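Local coordinates for protein peptidoglycan DD-endopeptidase ShyB (Vibrio cholerae, PDB 2GU1) that cleaves the peptide cross-links between peptidoglycan strands as a periplasmic zinc endopeptidase, probably to let new glycan be inserted as the cell wall expands, at residues R188-D191 with N195-E198; D41-D46 with K275-H280; M57-G62 with Y79-D84. All blocks are in the same frame, centred on the assembly; numbering follows the deposited sequence.

Interaction 1: R188-D191 with N195-E198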
ATOM      1  N   ARG A 188       6.271  -3.605  13.529  1.00 22.26           N
ATOM      2  CA  ARG A 188       6.064  -2.470  14.426  1.00 23.66           C
ATOM      3  C   ARG A 188       7.363  -2.150  15.150  1.00 21.49           C
ATOM      4  O   ARG A 188       8.217  -3.029  15.307  1.00 23.13           O
ATOM      5  CB  ARG A 188       4.985  -2.784  15.473  1.00 23.58           C
ATOM      6  CG  ARG A 188       3.591  -2.965  14.909  1.00 26.54           C
ATOM      7  CD  ARG A 188       2.566  -3.054  16.032  1.00 28.20           C
ATOM      8  NE  ARG A 188       2.808  -4.178  16.937  1.00 30.74           N
ATOM      9  CZ  ARG A 188       2.193  -4.331  18.109  1.00 32.38           C
ATOM     10  NH1 ARG A 188       1.307  -3.429  18.508  1.00 31.85           N
ATOM     11  NH2 ARG A 188       2.451  -5.381  18.879  1.00 34.31           N
ATOM     12  N   PHE A 189       7.505  -0.899  15.593  1.00 21.69           N
ATOM     13  CA  PHE A 189       8.691  -0.461  16.334  1.00 21.75           C
ATOM     14  C   PHE A 189       8.503  -0.679  17.833  1.00 21.17           C
ATOM     15  O   PHE A 189       7.440  -0.369  18.372  1.00 21.01           O
ATOM     16  CB  PHE A 189       8.965   1.031  16.127  1.00 23.11           C
ATOM     17  CG  PHE A 189       9.686   1.347  14.855  1.00 25.02           C
ATOM     18  CD1 PHE A 189       8.989   1.477  13.659  1.00 22.88           C
ATOM     19  CD2 PHE A 189      11.071   1.506  14.854  1.00 24.67           C
ATOM     20  CE1 PHE A 189       9.666   1.762  12.467  1.00 25.99           C
ATOM     21  CE2 PHE A 189      11.756   1.790  13.667  1.00 25.47           C
ATOM     22  CZ  PHE A 189      11.049   1.918  12.476  1.00 20.00           C
ATOM     23  N   TYR A 190       9.545  -1.184  18.487  1.00 19.22           N
ATOM     24  CA  TYR A 190       9.539  -1.444  19.931  1.00 21.43           C
ATOM     25  C   TYR A 190      10.719  -0.726  20.577  1.00 22.69           C
ATOM     26  O   TYR A 190      11.731  -0.477  19.911  1.00 21.91           O
ATOM     27  CB  TYR A 190       9.705  -2.944  20.208  1.00 19.81           C
ATOM     28  CG  TYR A 190       8.506  -3.790  19.842  1.00 21.75           C
ATOM     29  CD1 TYR A 190       7.701  -4.357  20.839  1.00 21.73           C
ATOM     30  CD2 TYR A 190       8.184  -4.039  18.511  1.00 19.08           C
ATOM     31  CE1 TYR A 190       6.607  -5.152  20.513  1.00 25.29           C
ATOM     32  CE2 TYR A 190       7.085  -4.838  18.168  1.00 21.02           C
ATOM     33  CZ  TYR A 190       6.305  -5.390  19.177  1.00 24.20           C
ATOM     34  OH  TYR A 190       5.226  -6.178  18.855  1.00 27.67           O
ATOM     35  N   ASP A 191      10.601  -0.383  21.858  1.00 23.52           N
ATOM     36  CA  ASP A 191      11.728   0.241  22.536  1.00 25.14           C
ATOM     37  C   ASP A 191      12.603  -0.901  23.048  1.00 25.68           C
ATOM     38  O   ASP A 191      12.264  -2.071  22.846  1.00 23.97           O
ATOM     39  CB  ASP A 191      11.290   1.164  23.688  1.00 28.85           C
ATOM     40  CG  ASP A 191      10.464   0.461  24.753  1.00 31.37           C
ATOM     41  OD1 ASP A 191      10.657  -0.750  24.994  1.00 29.98           O
ATOM     42  OD2 ASP A 191       9.626   1.152  25.373  1.00 32.96           O
ATOM     43  N   ASN A 195       8.569  -2.777  24.640  1.00 24.08           N
ATOM     44  CA  ASN A 195       7.249  -2.165  24.598  1.00 24.07           C
ATOM     45  C   ASN A 195       7.027  -1.651  23.174  1.00 25.17           C
ATOM     46  O   ASN A 195       7.878  -0.957  22.630  1.00 22.17           O
ATOM     47  CB  ASN A 195       7.170  -0.993  25.583  1.00 27.38           C
ATOM     48  CG  ASN A 195       7.487  -1.404  27.007  1.00 28.64           C
ATOM     49  OD1 ASN A 195       6.811  -2.249  27.589  1.00 29.69           O
ATOM     50  ND2 ASN A 195       8.528  -0.807  27.573  1.00 32.99           N
ATOM     51  N   SER A 196       5.898  -1.999  22.564  1.00 26.29           N
ATOM     52  CA  SER A 196       5.618  -1.525  21.212  1.00 29.56           C
ATOM     53  C   SER A 196       5.260  -0.046  21.239  1.00 30.06           C
ATOM     54  O   SER A 196       4.519   0.396  22.114  1.00 27.68           O
ATOM     55  CB  SER A 196       4.457  -2.297  20.589  1.00 31.30           C
ATOM     56  OG  SER A 196       4.039  -1.667  19.385  1.00 33.23           O
ATOM     57  N   LEU A 197       5.779   0.708  20.275  1.00 29.77           N
ATOM     58  CA  LEU A 197       5.499   2.137  20.185  1.00 31.29           C
ATOM     59  C   LEU A 197       4.279   2.392  19.305  1.00 31.48           C
ATOM     60  O   LEU A 197       3.798   3.522  19.218  1.00 30.73           O
ATOM     61  CB  LEU A 197       6.698   2.899  19.599  1.00 31.64           C
ATOM     62  CG  LEU A 197       8.031   2.961  20.357  1.00 35.56           C
ATOM     63  CD1 LEU A 197       7.783   3.217  21.840  1.00 35.71           C
ATOM     64  CD2 LEU A 197       8.782   1.670  20.171  1.00 36.37           C
ATOM     65  N   GLU A 198       3.781   1.339  18.663  1.00 30.29           N
ATOM     66  CA  GLU A 198       2.626   1.441  17.770  1.00 32.28           C
ATOM     67  C   GLU A 198       1.473   0.553  18.224  1.00 31.32           C
ATOM     68  O   GLU A 198       1.682  -0.579  18.651  1.00 31.00           O
ATOM     69  CB  GLU A 198       3.060   1.078  16.348  1.00 31.92           C
ATOM     70  CG  GLU A 198       4.147   2.002  15.835  1.00 34.18           C
ATOM     71  CD  GLU A 198       4.708   1.597  14.488  1.00 34.72           C
ATOM     72  OE1 GLU A 198       5.460   0.599  14.427  1.00 34.77           O
ATOM     73  OE2 GLU A 198       4.397   2.281  13.493  1.00 36.15           O
TER

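Interaction 2: D41-D46 with K275-H280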
ATOM      1  N   ASP A  41      -8.347  -7.466  -8.627  1.00 23.56           N
ATOM      2  CA  ASP A  41      -7.699  -8.252  -7.585  1.00 24.60           C
ATOM      3  C   ASP A  41      -6.297  -7.824  -7.174  1.00 25.52           C
ATOM      4  O   ASP A  41      -5.679  -8.463  -6.320  1.00 24.82           O
ATOM      5  CB  ASP A  41      -7.678  -9.712  -8.016  1.00 25.49           C
ATOM      6  CG  ASP A  41      -9.068 -10.261  -8.216  1.00 27.40           C
ATOM      7  OD1 ASP A  41      -9.846 -10.232  -7.239  1.00 31.24           O
ATOM      8  OD2 ASP A  41      -9.394 -10.700  -9.337  1.00 24.72           O
ATOM      9  N   HIS A  42      -5.804  -6.733  -7.749  1.00 24.20           N
ATOM     10  CA  HIS A  42      -4.457  -6.279  -7.435  1.00 26.31           C
ATOM     11  C   HIS A  42      -4.391  -4.785  -7.171  1.00 25.21           C
ATOM     12  O   HIS A  42      -3.638  -4.334  -6.302  1.00 26.73           O
ATOM     13  CB  HIS A  42      -3.541  -6.659  -8.595  1.00 26.48           C
ATOM     14  CG  HIS A  42      -3.670  -8.091  -9.001  1.00 28.24           C
ATOM     15  ND1 HIS A  42      -3.107  -9.122  -8.279  1.00 28.13           N
ATOM     16  CD2 HIS A  42      -4.364  -8.672 -10.008  1.00 28.81           C
ATOM     17  CE1 HIS A  42      -3.448 -10.275  -8.823  1.00 30.04           C
ATOM     18  NE2 HIS A  42      -4.211 -10.030  -9.874  1.00 29.69           N
ATOM     19  N   LEU A  43      -5.191  -4.034  -7.930  1.00 23.84           N
ATOM     20  CA  LEU A  43      -5.280  -2.577  -7.840  1.00 24.62           C
ATOM     21  C   LEU A  43      -3.901  -1.917  -7.857  1.00 25.00           C
ATOM     22  O   LEU A  43      -3.599  -1.053  -7.033  1.00 26.22           O
ATOM     23  CB  LEU A  43      -6.061  -2.165  -6.582  1.00 24.07           C
ATOM     24  CG  LEU A  43      -7.518  -2.652  -6.500  1.00 23.12           C
ATOM     25  CD1 LEU A  43      -8.088  -2.318  -5.142  1.00 21.33           C
ATOM     26  CD2 LEU A  43      -8.357  -2.008  -7.602  1.00 25.13           C
ATOM     27  N   GLN A  44      -3.070  -2.346  -8.804  1.00 23.67           N
ATOM     28  CA  GLN A  44      -1.720  -1.808  -8.960  1.00 23.60           C
ATOM     29  C   GLN A  44      -1.742  -0.548  -9.840  1.00 22.51           C
ATOM     30  O   GLN A  44      -1.052   0.432  -9.575  1.00 20.47           O
ATOM     31  CB  GLN A  44      -0.822  -2.842  -9.642  1.00 28.16           C
ATOM     32  CG  GLN A  44      -0.828  -4.233  -9.020  1.00 33.22           C
ATOM     33  CD  GLN A  44       0.200  -4.385  -7.928  1.00 37.84           C
ATOM     34  OE1 GLN A  44       0.202  -3.640  -6.950  1.00 40.11           O
ATOM     35  NE2 GLN A  44       1.088  -5.362  -8.087  1.00 40.74           N
ATOM     36  N   LEU A  45      -2.539  -0.587 -10.894  1.00 21.33           N
ATOM     37  CA  LEU A  45      -2.602   0.521 -11.842  1.00 22.14           C
ATOM     38  C   LEU A  45      -3.186   1.833 -11.324  1.00 22.81           C
ATOM     39  O   LEU A  45      -2.924   2.893 -11.891  1.00 23.03           O
ATOM     40  CB  LEU A  45      -3.334   0.054 -13.104  1.00 18.08           C
ATOM     41  CG  LEU A  45      -2.539  -1.051 -13.823  1.00 23.45           C
ATOM     42  CD1 LEU A  45      -3.409  -1.732 -14.873  1.00 19.10           C
ATOM     43  CD2 LEU A  45      -1.266  -0.451 -14.455  1.00 21.76           C
ATOM     44  N   ASP A  46      -3.956   1.779 -10.242  1.00 22.65           N
ATOM     45  CA  ASP A  46      -4.533   3.001  -9.686  1.00 26.57           C
ATOM     46  C   ASP A  46      -3.474   3.846  -8.976  1.00 27.29           C
ATOM     47  O   ASP A  46      -3.657   5.048  -8.775  1.00 31.46           O
ATOM     48  CB  ASP A  46      -5.639   2.668  -8.687  1.00 28.56           C
ATOM     49  CG  ASP A  46      -7.010   2.653  -9.317  1.00 28.92           C
ATOM     50  OD1 ASP A  46      -7.987   2.493  -8.569  1.00 30.74           O
ATOM     51  OD2 ASP A  46      -7.119   2.802 -10.550  1.00 30.15           O
ATOM     52  N   LYS A 275      -1.056  -1.636   5.481  1.00 21.77           N
ATOM     53  CA  LYS A 275      -2.107  -0.864   4.833  1.00 19.96           C
ATOM     54  C   LYS A 275      -3.311  -1.810   4.807  1.00 20.56           C
ATOM     55  O   LYS A 275      -3.150  -3.035   4.847  1.00 19.19           O
ATOM     56  CB  LYS A 275      -1.760  -0.500   3.385  1.00 21.04           C
ATOM     57  CG  LYS A 275      -0.555   0.408   3.164  1.00 23.84           C
ATOM     58  CD  LYS A 275      -0.423   0.698   1.669  1.00 28.02           C
ATOM     59  CE  LYS A 275       0.769   1.600   1.336  1.00 31.60           C
ATOM     60  NZ  LYS A 275       2.068   0.899   1.524  1.00 35.25           N
ATOM     61  N   THR A 276      -4.508  -1.239   4.745  1.00 19.93           N
ATOM     62  CA  THR A 276      -5.729  -2.034   4.653  1.00 19.86           C
ATOM     63  C   THR A 276      -6.571  -1.416   3.545  1.00 19.77           C
ATOM     64  O   THR A 276      -6.551  -0.192   3.357  1.00 16.61           O
ATOM     65  CB  THR A 276      -6.546  -2.019   5.970  1.00 19.85           C
ATOM     66  OG1 THR A 276      -6.724  -0.668   6.418  1.00 20.89           O
ATOM     67  CG2 THR A 276      -5.844  -2.832   7.048  1.00 18.59           C
ATOM     68  N   ARG A 277      -7.278  -2.264   2.801  1.00 16.63           N
ATOM     69  CA  ARG A 277      -8.144  -1.814   1.712  1.00 19.87           C
ATOM     70  C   ARG A 277      -9.577  -2.243   1.981  1.00 19.03           C
ATOM     71  O   ARG A 277      -9.811  -3.329   2.532  1.00 18.20           O
ATOM     72  CB  ARG A 277      -7.721  -2.436   0.382  1.00 20.50           C
ATOM     73  CG  ARG A 277      -6.348  -2.062  -0.092  1.00 23.71           C
ATOM     74  CD  ARG A 277      -6.087  -2.815  -1.379  1.00 29.11           C
ATOM     75  NE  ARG A 277      -4.909  -2.330  -2.074  1.00 29.22           N
ATOM     76  CZ  ARG A 277      -4.304  -3.002  -3.041  1.00 29.42           C
ATOM     77  NH1 ARG A 277      -4.773  -4.187  -3.411  1.00 28.98           N
ATOM     78  NH2 ARG A 277      -3.241  -2.486  -3.648  1.00 27.53           N
ATOM     79  N   TYR A 278     -10.526  -1.409   1.559  1.00 17.95           N
ATOM     80  CA  TYR A 278     -11.952  -1.674   1.759  1.00 19.84           C
ATOM     81  C   TYR A 278     -12.644  -1.424   0.406  1.00 20.20           C
ATOM     82  O   TYR A 278     -12.695  -0.292  -0.068  1.00 21.80           O
ATOM     83  CB  TYR A 278     -12.499  -0.717   2.833  1.00 19.25           C
ATOM     84  CG  TYR A 278     -11.673  -0.671   4.113  1.00 20.74           C
ATOM     85  CD1 TYR A 278     -12.066  -1.375   5.254  1.00 18.81           C
ATOM     86  CD2 TYR A 278     -10.473   0.039   4.165  1.00 17.90           C
ATOM     87  CE1 TYR A 278     -11.277  -1.380   6.405  1.00 20.25           C
ATOM     88  CE2 TYR A 278      -9.677   0.039   5.310  1.00 19.35           C
ATOM     89  CZ  TYR A 278     -10.080  -0.674   6.424  1.00 19.30           C
ATOM     90  OH  TYR A 278      -9.256  -0.720   7.530  1.00 17.66           O
ATOM     91  N   LEU A 279     -13.183  -2.478  -0.205  1.00 19.12           N
ATOM     92  CA  LEU A 279     -13.821  -2.361  -1.516  1.00 18.83           C
ATOM     93  C   LEU A 279     -15.334  -2.541  -1.582  1.00 19.10           C
ATOM     94  O   LEU A 279     -15.965  -3.037  -0.644  1.00 17.77           O
ATOM     95  CB  LEU A 279     -13.189  -3.353  -2.490  1.00 17.42           C
ATOM     96  CG  LEU A 279     -11.770  -3.123  -3.002  1.00 20.46           C
ATOM     97  CD1 LEU A 279     -10.792  -3.006  -1.849  1.00 18.87           C
ATOM     98  CD2 LEU A 279     -11.395  -4.297  -3.927  1.00 18.05           C
ATOM     99  N   HIS A 280     -15.887  -2.128  -2.722  1.00 17.96           N
ATOM    100  CA  HIS A 280     -17.313  -2.222  -3.019  1.00 20.19           C
ATOM    101  C   HIS A 280     -18.201  -1.407  -2.084  1.00 20.29           C
ATOM    102  O   HIS A 280     -19.400  -1.660  -1.974  1.00 23.46           O
ATOM    103  CB  HIS A 280     -17.740  -3.690  -2.992  1.00 19.07           C
ATOM    104  CG  HIS A 280     -16.892  -4.575  -3.852  1.00 21.21           C
ATOM    105  ND1 HIS A 280     -16.777  -4.402  -5.215  1.00 25.08           N
ATOM    106  CD2 HIS A 280     -16.108  -5.635  -3.543  1.00 23.60           C
ATOM    107  CE1 HIS A 280     -15.960  -5.315  -5.709  1.00 21.61           C
ATOM    108  NE2 HIS A 280     -15.540  -6.078  -4.715  1.00 24.02           N
TER

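Interaction 3: M57-G62 with Y79-D84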
ATOM      1  N   MET A  57       2.932  -3.602 -25.571  1.00 33.72           N
ATOM      2  CA  MET A  57       3.360  -4.464 -26.666  1.00 37.17           C
ATOM      3  C   MET A  57       2.171  -4.628 -27.612  1.00 38.32           C
ATOM      4  O   MET A  57       1.139  -5.188 -27.226  1.00 35.96           O
ATOM      5  CB  MET A  57       3.776  -5.835 -26.132  1.00 39.14           C
ATOM      6  CG  MET A  57       4.636  -5.776 -24.890  1.00 44.20           C
ATOM      7  SD  MET A  57       6.269  -5.093 -25.180  1.00 48.28           S
ATOM      8  CE  MET A  57       7.283  -6.270 -24.239  1.00 47.48           C
ATOM      9  N   MET A  58       2.315  -4.139 -28.842  1.00 39.35           N
ATOM     10  CA  MET A  58       1.247  -4.227 -29.842  1.00 40.46           C
ATOM     11  C   MET A  58       1.535  -5.340 -30.847  1.00 41.39           C
ATOM     12  O   MET A  58       2.691  -5.580 -31.195  1.00 41.11           O
ATOM     13  CB  MET A  58       1.115  -2.904 -30.602  1.00 41.35           C
ATOM     14  CG  MET A  58       1.258  -1.656 -29.749  1.00 41.56           C
ATOM     15  SD  MET A  58       0.111  -1.625 -28.380  1.00 42.82           S
ATOM     16  CE  MET A  58      -1.384  -1.086 -29.201  1.00 42.13           C
ATOM     17  N   ASP A  59       0.484  -6.004 -31.323  1.00 42.29           N
ATOM     18  CA  ASP A  59       0.644  -7.088 -32.293  1.00 45.24           C
ATOM     19  C   ASP A  59       0.627  -6.578 -33.736  1.00 47.99           C
ATOM     20  O   ASP A  59       0.677  -5.368 -33.976  1.00 48.51           O
ATOM     21  CB  ASP A  59      -0.456  -8.141 -32.113  1.00 43.13           C
ATOM     22  CG  ASP A  59      -1.853  -7.553 -32.204  1.00 42.80           C
ATOM     23  OD1 ASP A  59      -2.071  -6.632 -33.017  1.00 41.92           O
ATOM     24  OD2 ASP A  59      -2.746  -8.026 -31.471  1.00 44.11           O
ATOM     25  N   ASP A  60       0.561  -7.511 -34.688  1.00 51.09           N
ATOM     26  CA  ASP A  60       0.539  -7.175 -36.112  1.00 54.05           C
ATOM     27  C   ASP A  60      -0.669  -6.316 -36.465  1.00 54.38           C
ATOM     28  O   ASP A  60      -0.634  -5.550 -37.427  1.00 54.62           O
ATOM     29  CB  ASP A  60       0.502  -8.444 -36.968  1.00 56.90           C
ATOM     30  CG  ASP A  60       1.676  -9.365 -36.703  1.00 59.85           C
ATOM     31  OD1 ASP A  60       1.755  -9.925 -35.589  1.00 62.53           O
ATOM     32  OD2 ASP A  60       2.520  -9.528 -37.610  1.00 61.37           O
ATOM     33  N   MET A  61      -1.738  -6.463 -35.688  1.00 54.47           N
ATOM     34  CA  MET A  61      -2.967  -5.706 -35.906  1.00 54.76           C
ATOM     35  C   MET A  61      -2.884  -4.362 -35.187  1.00 53.31           C
ATOM     36  O   MET A  61      -3.819  -3.565 -35.236  1.00 52.87           O
ATOM     37  CB  MET A  61      -4.170  -6.504 -35.385  1.00 58.39           C
ATOM     38  CG  MET A  61      -5.529  -5.830 -35.580  1.00 62.82           C
ATOM     39  SD  MET A  61      -6.903  -6.746 -34.812  1.00 67.84           S
ATOM     40  CE  MET A  61      -8.322  -5.772 -35.353  1.00 65.91           C
ATOM     41  N   GLY A  62      -1.760  -4.118 -34.521  1.00 51.69           N
ATOM     42  CA  GLY A  62      -1.586  -2.869 -33.800  1.00 49.23           C
ATOM     43  C   GLY A  62      -2.411  -2.814 -32.525  1.00 47.58           C
ATOM     44  O   GLY A  62      -2.614  -1.741 -31.954  1.00 48.19           O
ATOM     45  N   TYR A  79       0.547  -7.699 -17.622  1.00 26.65           N
ATOM     46  CA  TYR A  79      -0.826  -7.961 -18.053  1.00 26.12           C
ATOM     47  C   TYR A  79      -0.783  -8.542 -19.469  1.00 27.46           C
ATOM     48  O   TYR A  79      -0.472  -7.836 -20.435  1.00 25.58           O
ATOM     49  CB  TYR A  79      -1.642  -6.662 -18.022  1.00 24.93           C
ATOM     50  CG  TYR A  79      -1.731  -6.025 -16.639  1.00 23.81           C
ATOM     51  CD1 TYR A  79      -2.838  -6.245 -15.817  1.00 23.77           C
ATOM     52  CD2 TYR A  79      -0.680  -5.244 -16.134  1.00 23.75           C
ATOM     53  CE1 TYR A  79      -2.903  -5.702 -14.519  1.00 26.55           C
ATOM     54  CE2 TYR A  79      -0.735  -4.704 -14.840  1.00 25.62           C
ATOM     55  CZ  TYR A  79      -1.846  -4.934 -14.041  1.00 27.42           C
ATOM     56  OH  TYR A  79      -1.907  -4.389 -12.769  1.00 28.42           O
ATOM     57  N   THR A  80      -1.108  -9.827 -19.585  1.00 27.35           N
ATOM     58  CA  THR A  80      -1.066 -10.512 -20.874  1.00 29.22           C
ATOM     59  C   THR A  80      -2.427 -10.871 -21.456  1.00 30.28           C
ATOM     60  O   THR A  80      -3.290 -11.403 -20.755  1.00 30.57           O
ATOM     61  CB  THR A  80      -0.229 -11.797 -20.766  1.00 29.25           C
ATOM     62  OG1 THR A  80       1.085 -11.466 -20.304  1.00 34.02           O
ATOM     63  CG2 THR A  80      -0.122 -12.486 -22.118  1.00 29.63           C
ATOM     64  N   ARG A  81      -2.610 -10.583 -22.744  1.00 31.45           N
ATOM     65  CA  ARG A  81      -3.863 -10.895 -23.420  1.00 32.40           C
ATOM     66  C   ARG A  81      -3.947 -12.390 -23.716  1.00 33.69           C
ATOM     67  O   ARG A  81      -2.981 -12.996 -24.185  1.00 29.79           O
ATOM     68  CB  ARG A  81      -4.002 -10.099 -24.723  1.00 34.62           C
ATOM     69  CG  ARG A  81      -5.271 -10.447 -25.502  1.00 40.14           C
ATOM     70  CD  ARG A  81      -5.659  -9.382 -26.513  1.00 44.31           C
ATOM     71  NE  ARG A  81      -4.638  -9.157 -27.533  1.00 49.01           N
ATOM     72  CZ  ARG A  81      -4.227 -10.070 -28.406  1.00 50.97           C
ATOM     73  NH1 ARG A  81      -4.750 -11.291 -28.394  1.00 52.92           N
ATOM     74  NH2 ARG A  81      -3.291  -9.761 -29.294  1.00 51.97           N
ATOM     75  N   GLU A  82      -5.107 -12.974 -23.427  1.00 33.90           N
ATOM     76  CA  GLU A  82      -5.346 -14.399 -23.642  1.00 35.13           C
ATOM     77  C   GLU A  82      -6.137 -14.620 -24.937  1.00 34.64           C
ATOM     78  O   GLU A  82      -6.750 -13.690 -25.468  1.00 34.21           O
ATOM     79  CB  GLU A  82      -6.124 -14.981 -22.455  1.00 35.51           C
ATOM     80  CG  GLU A  82      -5.390 -14.960 -21.117  1.00 37.88           C
ATOM     81  CD  GLU A  82      -4.170 -15.870 -21.089  1.00 42.09           C
ATOM     82  OE1 GLU A  82      -4.043 -16.725 -21.992  1.00 45.34           O
ATOM     83  OE2 GLU A  82      -3.344 -15.741 -20.160  1.00 41.96           O
ATOM     84  N   ASN A  83      -6.129 -15.848 -25.445  1.00 35.51           N
ATOM     85  CA  ASN A  83      -6.853 -16.144 -26.675  1.00 36.88           C
ATOM     86  C   ASN A  83      -8.334 -15.806 -26.557  1.00 37.17           C
ATOM     87  O   ASN A  83      -8.973 -15.453 -27.549  1.00 36.84           O
ATOM     88  CB  ASN A  83      -6.691 -17.621 -27.060  1.00 38.27           C
ATOM     89  CG  ASN A  83      -5.303 -17.938 -27.582  1.00 38.88           C
ATOM     90  OD1 ASN A  83      -4.822 -17.298 -28.520  1.00 41.29           O
ATOM     91  ND2 ASN A  83      -4.655 -18.932 -26.984  1.00 36.17           N
ATOM     92  N   ASP A  84      -8.879 -15.896 -25.348  1.00 37.43           N
ATOM     93  CA  ASP A  84     -10.292 -15.603 -25.157  1.00 38.59           C
ATOM     94  C   ASP A  84     -10.585 -14.109 -25.080  1.00 38.60           C
ATOM     95  O   ASP A  84     -11.724 -13.704 -24.863  1.00 39.67           O
ATOM     96  CB  ASP A  84     -10.824 -16.316 -23.903  1.00 39.47           C
ATOM     97  CG  ASP A  84     -10.152 -15.846 -22.626  1.00 40.82           C
ATOM     98  OD1 ASP A  84     -10.504 -16.366 -21.548  1.00 40.73           O
ATOM     99  OD2 ASP A  84      -9.276 -14.959 -22.700  1.00 41.16           O
TER

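Interaction 1: R188-D191 with N195-E198
Ser196 lies over one face of the Tyr190 ring, its CB 3.9 Å from the ring centroid and 23° off the normal, a CH-pi contact displaced toward the rim at CE1. The two residues also form the single backbone bridge of this turn, by which the chain folds back on strand 189-191, the outermost strand of its antiparallel sheet. On one side of the bridge Leu197 N bonds to Phe189 O at 2.7 Å; on the other, Asp191 N gives a 2.9 Å bond to Asn195 O. Asp191 and Asn195 close the turn with their side chains, carboxylate and amide planes nearly perpendicular. Asn195 ND2 lies 3.1 Å from Asp191 OD2, which receives it on the syn lone pair. The other oxygen, OD1, takes Asn195 N from above the carboxylate plane at 2.9 Å, a position Asp191 reaches by setting CG between its backbone N and carbonyl carbon (chi1 58°). At the far end Glu198 and Arg188 run past each other in opposite directions and form no salt bridge. Glu198 OE1 turns instead to the backbone, accepting Phe189 N at 2.8 Å on its anti side, and also lies in plane at the edge of the Phe189 ring. Arg188 bends at chi3 (-60°), which carries its guanidinium across Ser196 OG; NH1 makes a weak bond to Glu198 O, while NH2 reaches Tyr190 OH. Asp186 takes both Arg188 NE and the Tyr190 hydroxyl, so the guanidinium and phenol share one carboxylate. Glu198 accepts the N-H of Phe189 on the strand and Asp191 that of Asn195 on the returning chain, and these side-chain bonds extend the pairing past a lone bridge at the sheet edge.

Interaction 2: D41-D46 with K275-H280
His42 offers its backbone carbonyl to Arg277 across a gap between two backbones that do not pair: the nearest CA atoms, those of Leu43 and Arg277, are 10.0 Å apart. Segment 41-46 is a loop running into a short 3-10 segment. Segment 275-280 is an extended strand that turns a corner at His280, and its Arg277 and Leu279 both point toward the loop. The Arg277 chain, straight from CG to NE, spans the space and brings its guanidinium edge to His42 O. NH1 bonds to that oxygen at 3.1 Å, and NH2 adds a weak bond at 3.3 Å to the same His42 O, so both nitrogens share one acceptor. NH1 comes from well above the carbonyl plane, 63° out of it, and not on a lone pair. Leu43 runs alongside in the opposite sense, its CB over one guanidinium face, 3.8 Å above the plane. Farther out, Leu43 CD1 and Leu279 CD2 meet tip to tip at 4.0 Å, where the Tyr265 side chain touches both leucines. Glu315 on strand 312-318 forms a salt bridge with Arg277 NH1; it is the stronger polar partner of Arg277, and probably balances the buried charge and helps set the guanidinium's rotation. His42 itself stacks its ring on Tyr89. Leu279 also packs against the zinc ligand His313, and its side chain is about 7 Å from the zinc ion. Strand 275-279 pairs with strands 265-269 and 312-318 in the antiparallel sheet of the M23 peptidase fold. The contact thus docks a loop of the LysM-like domain onto the catalytic domain, one residue layer from its zinc site.

Interaction 3: M57-G62 with Y79-D84
A type I beta turn, Asp59 to Gly62, links strands 53-58 and 64-70 of the LysM-like domain's antiparallel sheet, and its first residue forms a salt bridge at the protein surface with Arg81 at the end of strand 75-81. Asp59 OD2 meets Arg81 NH2 at 2.8 Å, the single close contact between the two segments. The side chains cross at about a right angle, with carboxylate and guanidinium planes 65° apart, so the groups do not face each other as a flat two-pronged pair. Strand 64-70 lies between the two partner strands in the sheet, and the ion pair reaches across that middle strand. Arg81 sets off with CG anti to its own N (chi1 177°) and bends at chi3 (61°); its NE bonds to the backbone oxygen of Leu64 on the strand being crossed. The other carboxylate oxygen, Asp59 OD1, is turned back into the turn, where it receives Met61 N in a weak bond of 2.7 Å and also Gln63 N. Gly62 N closes the turn on Asp59 O at 2.8 Å.

From the N terminus, residues 41-46 come first and wait for the longest closure: interaction 2 is completed only at 275-280, joining the LysM-like domain to the peptidase domain. Inside that loop lie both other contacts. Interaction 3 opens at 57-62 and closes at 79-84, within the LysM-like sheet; interaction 1 follows in series, a short turn from 188-191 to 195-198 at the edge of the sheet of the Csd3-type second domain. None cross. Interactions 2 and 3 touch where Leu45 and Gln44 pack on the Tyr79 hydroxyl, whereas interaction 1 stands apart, its nearest atoms about 10 Å from those of interaction 2 and 28 Å from those of interaction 3.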